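Local coordinates for ficolin-3 (Homo sapiens, PDB 2J5Z), which probably recognises sugars on microbial surfaces through its fibrinogen-like domain as a lectin of innate immunity, at residues F66-Y72 against F153-A158. Sequence-based numbering, arbitrary orientation.
Sequences FRSWSSY and FTTYDA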
ATOM      1  N   PHE A  66     -19.174  -9.203   7.354  1.00 19.35           N
ATOM      2  CA  PHE A  66     -20.260 -10.158   7.587  1.00 20.60           C
ATOM      3  C   PHE A  66     -20.134 -11.311   6.589  1.00 20.80           C
ATOM      4  O   PHE A  66     -20.863 -11.383   5.593  1.00 21.22           O
ATOM      5  CB  PHE A  66     -21.644  -9.485   7.509  1.00 21.35           C
ATOM      6  CG  PHE A  66     -22.771 -10.366   7.981  1.00 22.69           C
ATOM      7  CD1 PHE A  66     -22.732 -10.942   9.243  1.00 23.44           C
ATOM      8  CD2 PHE A  66     -23.872 -10.618   7.168  1.00 23.89           C
ATOM      9  CE1 PHE A  66     -23.770 -11.757   9.681  1.00 24.38           C
ATOM     10  CE2 PHE A  66     -24.907 -11.431   7.599  1.00 24.05           C
ATOM     11  CZ  PHE A  66     -24.858 -12.000   8.854  1.00 23.76           C
ATOM     12  N   ARG A  67     -19.184 -12.203   6.846  1.00 20.33           N
ATOM     13  CA  ARG A  67     -18.843 -13.243   5.891  1.00 21.12           C
ATOM     14  C   ARG A  67     -18.986 -14.642   6.458  1.00 21.04           C
ATOM     15  O   ARG A  67     -19.112 -14.837   7.673  1.00 21.36           O
ATOM     16  CB  ARG A  67     -17.409 -13.057   5.392  1.00 22.00           C
ATOM     17  CG  ARG A  67     -17.087 -11.662   4.915  1.00 24.73           C
ATOM     18  CD  ARG A  67     -17.269 -11.514   3.414  1.00 28.70           C
ATOM     19  NE  ARG A  67     -16.628 -10.280   2.974  1.00 31.69           N
ATOM     20  CZ  ARG A  67     -15.596 -10.199   2.145  1.00 31.49           C
ATOM     21  NH1 ARG A  67     -15.066 -11.292   1.594  1.00 31.92           N
ATOM     22  NH2 ARG A  67     -15.115  -9.000   1.840  1.00 31.68           N
ATOM     23  N   SER A  68     -18.915 -15.612   5.557  1.00 19.34           N
ATOM     24  CA  SER A  68     -19.251 -16.988   5.836  1.00 19.63           C
ATOM     25  C   SER A  68     -18.086 -17.736   6.448  1.00 18.16           C
ATOM     26  O   SER A  68     -16.958 -17.233   6.487  1.00 16.88           O
ATOM     27  CB  SER A  68     -19.613 -17.681   4.537  1.00 19.71           C
ATOM     28  OG  SER A  68     -18.464 -17.733   3.709  1.00 21.22           O
ATOM     29  N   TRP A  69     -18.378 -18.954   6.893  1.00 17.19           N
ATOM     30  CA  TRP A  69     -17.380 -19.844   7.466  1.00 16.44           C
ATOM     31  C   TRP A  69     -16.167 -19.973   6.560  1.00 16.80           C
ATOM     32  O   TRP A  69     -15.021 -19.860   7.024  1.00 15.90           O
ATOM     33  CB  TRP A  69     -17.998 -21.231   7.721  1.00 15.78           C
ATOM     34  CG  TRP A  69     -17.058 -22.153   8.380  1.00 16.52           C
ATOM     35  CD1 TRP A  69     -16.302 -23.118   7.791  1.00 14.54           C
ATOM     36  CD2 TRP A  69     -16.745 -22.183   9.771  1.00 15.23           C
ATOM     37  NE1 TRP A  69     -15.527 -23.748   8.738  1.00 16.10           N
ATOM     38  CE2 TRP A  69     -15.785 -23.192   9.962  1.00 15.85           C
ATOM     39  CE3 TRP A  69     -17.177 -21.445  10.876  1.00 15.92           C
ATOM     40  CZ2 TRP A  69     -15.255 -23.489  11.219  1.00 15.50           C
ATOM     41  CZ3 TRP A  69     -16.653 -21.747  12.121  1.00 15.83           C
ATOM     42  CH2 TRP A  69     -15.706 -22.750  12.282  1.00 16.80           C
ATOM     43  N   SER A  70     -16.417 -20.202   5.266  1.00 16.24           N
ATOM     44  CA  SER A  70     -15.328 -20.469   4.318  1.00 17.08           C
ATOM     45  C   SER A  70     -14.452 -19.250   4.119  1.00 16.15           C
ATOM     46  O   SER A  70     -13.228 -19.365   3.980  1.00 17.02           O
ATOM     47  CB  SER A  70     -15.869 -20.965   2.972  1.00 16.47           C
ATOM     48  OG  SER A  70     -16.732 -19.999   2.389  1.00 18.42           O
ATOM     49  N   SER A  71     -15.087 -18.084   4.100  1.00 16.18           N
ATOM     50  CA  SER A  71     -14.391 -16.804   4.018  1.00 16.33           C
ATOM     51  C   SER A  71     -13.517 -16.565   5.249  1.00 15.83           C
ATOM     52  O   SER A  71     -12.353 -16.196   5.130  1.00 14.69           O
ATOM     53  CB  SER A  71     -15.400 -15.667   3.870  1.00 17.61           C
ATOM     54  OG  SER A  71     -15.963 -15.659   2.568  1.00 19.59           O
ATOM     55  N   TYR A  72     -14.073 -16.790   6.435  1.00 15.18           N
ATOM     56  CA  TYR A  72     -13.272 -16.651   7.643  1.00 14.89           C
ATOM     57  C   TYR A  72     -12.171 -17.691   7.702  1.00 14.60           C
ATOM     58  O   TYR A  72     -11.095 -17.429   8.243  1.00 14.56           O
ATOM     59  CB  TYR A  72     -14.145 -16.653   8.911  1.00 13.72           C
ATOM     60  CG  TYR A  72     -14.580 -15.258   9.217  1.00 12.95           C
ATOM     61  CD1 TYR A  72     -13.715 -14.368   9.854  1.00 13.23           C
ATOM     62  CD2 TYR A  72     -15.809 -14.775   8.765  1.00 13.77           C
ATOM     63  CE1 TYR A  72     -14.082 -13.067  10.096  1.00 14.16           C
ATOM     64  CE2 TYR A  72     -16.195 -13.460   9.000  1.00 13.45           C
ATOM     65  CZ  TYR A  72     -15.306 -12.606   9.659  1.00 15.10           C
ATOM     66  OH  TYR A  72     -15.629 -11.296   9.929  1.00 15.45           O
ATOM     67  N   PHE A 153     -15.599 -20.776  17.014  1.00 15.24           N
ATOM     68  CA  PHE A 153     -15.922 -19.647  16.159  1.00 15.53           C
ATOM     69  C   PHE A 153     -17.292 -19.919  15.540  1.00 16.00           C
ATOM     70  O   PHE A 153     -17.595 -21.075  15.192  1.00 16.59           O
ATOM     71  CB  PHE A 153     -14.846 -19.562  15.068  1.00 14.47           C
ATOM     72  CG  PHE A 153     -14.729 -18.213  14.415  1.00 14.18           C
ATOM     73  CD1 PHE A 153     -14.102 -17.165  15.069  1.00 14.20           C
ATOM     74  CD2 PHE A 153     -15.195 -18.012  13.117  1.00 14.44           C
ATOM     75  CE1 PHE A 153     -13.957 -15.930  14.466  1.00 15.10           C
ATOM     76  CE2 PHE A 153     -15.059 -16.769  12.500  1.00 14.15           C
ATOM     77  CZ  PHE A 153     -14.440 -15.727  13.172  1.00 15.47           C
ATOM     78  N   THR A 154     -18.126 -18.882  15.417  1.00 17.93           N
ATOM     79  CA  THR A 154     -19.388 -18.994  14.649  1.00 18.86           C
ATOM     80  C   THR A 154     -19.559 -17.876  13.633  1.00 18.63           C
ATOM     81  O   THR A 154     -19.165 -16.719  13.860  1.00 17.22           O
ATOM     82  CB  THR A 154     -20.718 -19.207  15.491  1.00 21.63           C
ATOM     83  OG1 THR A 154     -21.557 -18.036  15.497  1.00 24.07           O
ATOM     84  CG2 THR A 154     -20.441 -19.686  16.859  1.00 19.61           C
ATOM     85  N   THR A 155     -20.099 -18.271  12.487  1.00 17.69           N
ATOM     86  CA  THR A 155     -20.442 -17.357  11.413  1.00 18.70           C
ATOM     87  C   THR A 155     -21.938 -17.518  11.129  1.00 19.48           C
ATOM     88  O   THR A 155     -22.600 -18.375  11.711  1.00 19.41           O
ATOM     89  CB  THR A 155     -19.647 -17.681  10.136  1.00 17.43           C
ATOM     90  OG1 THR A 155     -19.860 -19.048   9.768  1.00 15.96           O
ATOM     91  CG2 THR A 155     -18.143 -17.476  10.372  1.00 15.59           C
ATOM     92  N   TYR A 156     -22.475 -16.710  10.224  1.00 21.78           N
ATOM     93  CA  TYR A 156     -23.907 -16.775   9.971  1.00 23.23           C
ATOM     94  C   TYR A 156     -24.361 -18.135   9.422  1.00 23.90           C
ATOM     95  O   TYR A 156     -25.513 -18.536   9.617  1.00 24.72           O
ATOM     96  CB  TYR A 156     -24.368 -15.601   9.090  1.00 23.72           C
ATOM     97  CG  TYR A 156     -23.815 -15.607   7.683  1.00 25.35           C
ATOM     98  CD1 TYR A 156     -24.230 -16.553   6.760  1.00 27.20           C
ATOM     99  CD2 TYR A 156     -22.895 -14.650   7.275  1.00 25.82           C
ATOM    100  CE1 TYR A 156     -23.731 -16.560   5.474  1.00 28.34           C
ATOM    101  CE2 TYR A 156     -22.391 -14.648   5.987  1.00 26.76           C
ATOM    102  CZ  TYR A 156     -22.811 -15.603   5.096  1.00 27.72           C
ATOM    103  OH  TYR A 156     -22.317 -15.610   3.811  1.00 29.96           O
ATOM    104  N   ASP A 157     -23.455 -18.865   8.777  1.00 23.49           N
ATOM    105  CA  ASP A 157     -23.783 -20.173   8.223  1.00 23.98           C
ATOM    106  C   ASP A 157     -23.139 -21.318   9.000  1.00 23.86           C
ATOM    107  O   ASP A 157     -23.066 -22.450   8.518  1.00 24.47           O
ATOM    108  CB  ASP A 157     -23.376 -20.247   6.747  1.00 24.42           C
ATOM    109  CG  ASP A 157     -21.877 -20.111   6.543  1.00 23.63           C
ATOM    110  OD1 ASP A 157     -21.236 -19.365   7.319  1.00 23.15           O
ATOM    111  OD2 ASP A 157     -21.345 -20.759   5.612  1.00 24.21           O
ATOM    112  N   ALA A 158     -22.663 -21.023  10.206  1.00 24.06           N
ATOM    113  CA  ALA A 158     -22.092 -22.060  11.055  1.00 23.54           C
ATOM    114  C   ALA A 158     -22.278 -21.699  12.524  1.00 23.98           C
ATOM    115  O   ALA A 158     -21.380 -21.129  13.152  1.00 22.32           O
ATOM    116  CB  ALA A 158     -20.626 -22.285  10.717  1.00 23.68           C
TER
HETATM  117  O   HOH W   1     -20.647 -14.409   9.930  1.00 18.05           O
HETATM  118  O   HOH W   2     -19.002 -21.043   4.237  1.00 19.38           O
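Asp157 meets Trp69 and Ser70 at the start of helix 69-74, the first directly and the second through a water. OD1 offers its syn lone pair to Trp69 N (2.9 Å), while the hydroxyl of Thr155 donates to the same oxygen from the anti side, 31° out of the carboxylate plane, so that two donors fix the rotation of the group. OD2 accepts from the water that in turn takes the N-H of Ser70, and two successive amides at the helix start are thereby engaged. Ser68 is the N-cap, its OG accepting a weak bond from Ser71 N. A second water joins Arg67 O to Tyr156 N. In this fibrinogen-like domain the type I turn Thr155-Ala158 thus closes on the N-terminus of the helix, with the side chain of Ala158 about 10 Å from the bound calcium ion.

Apolar packing flanks the polar centre. With CG of Tyr156 lying between its backbone N and carbonyl carbon (chi1 66°), its CD2 lies 3.6 Å above the plane of the Phe66 ring, offset toward the rim, and the two ring planes are tilted by 44°; His172 stacks on Phe66. CE3 of Trp69 meets Ala158 CB at 3.6 Å, and CE2 at the edge of the Phe153 ring comes 3.6 Å from Tyr72 CG, the two rings lying oblique to each other.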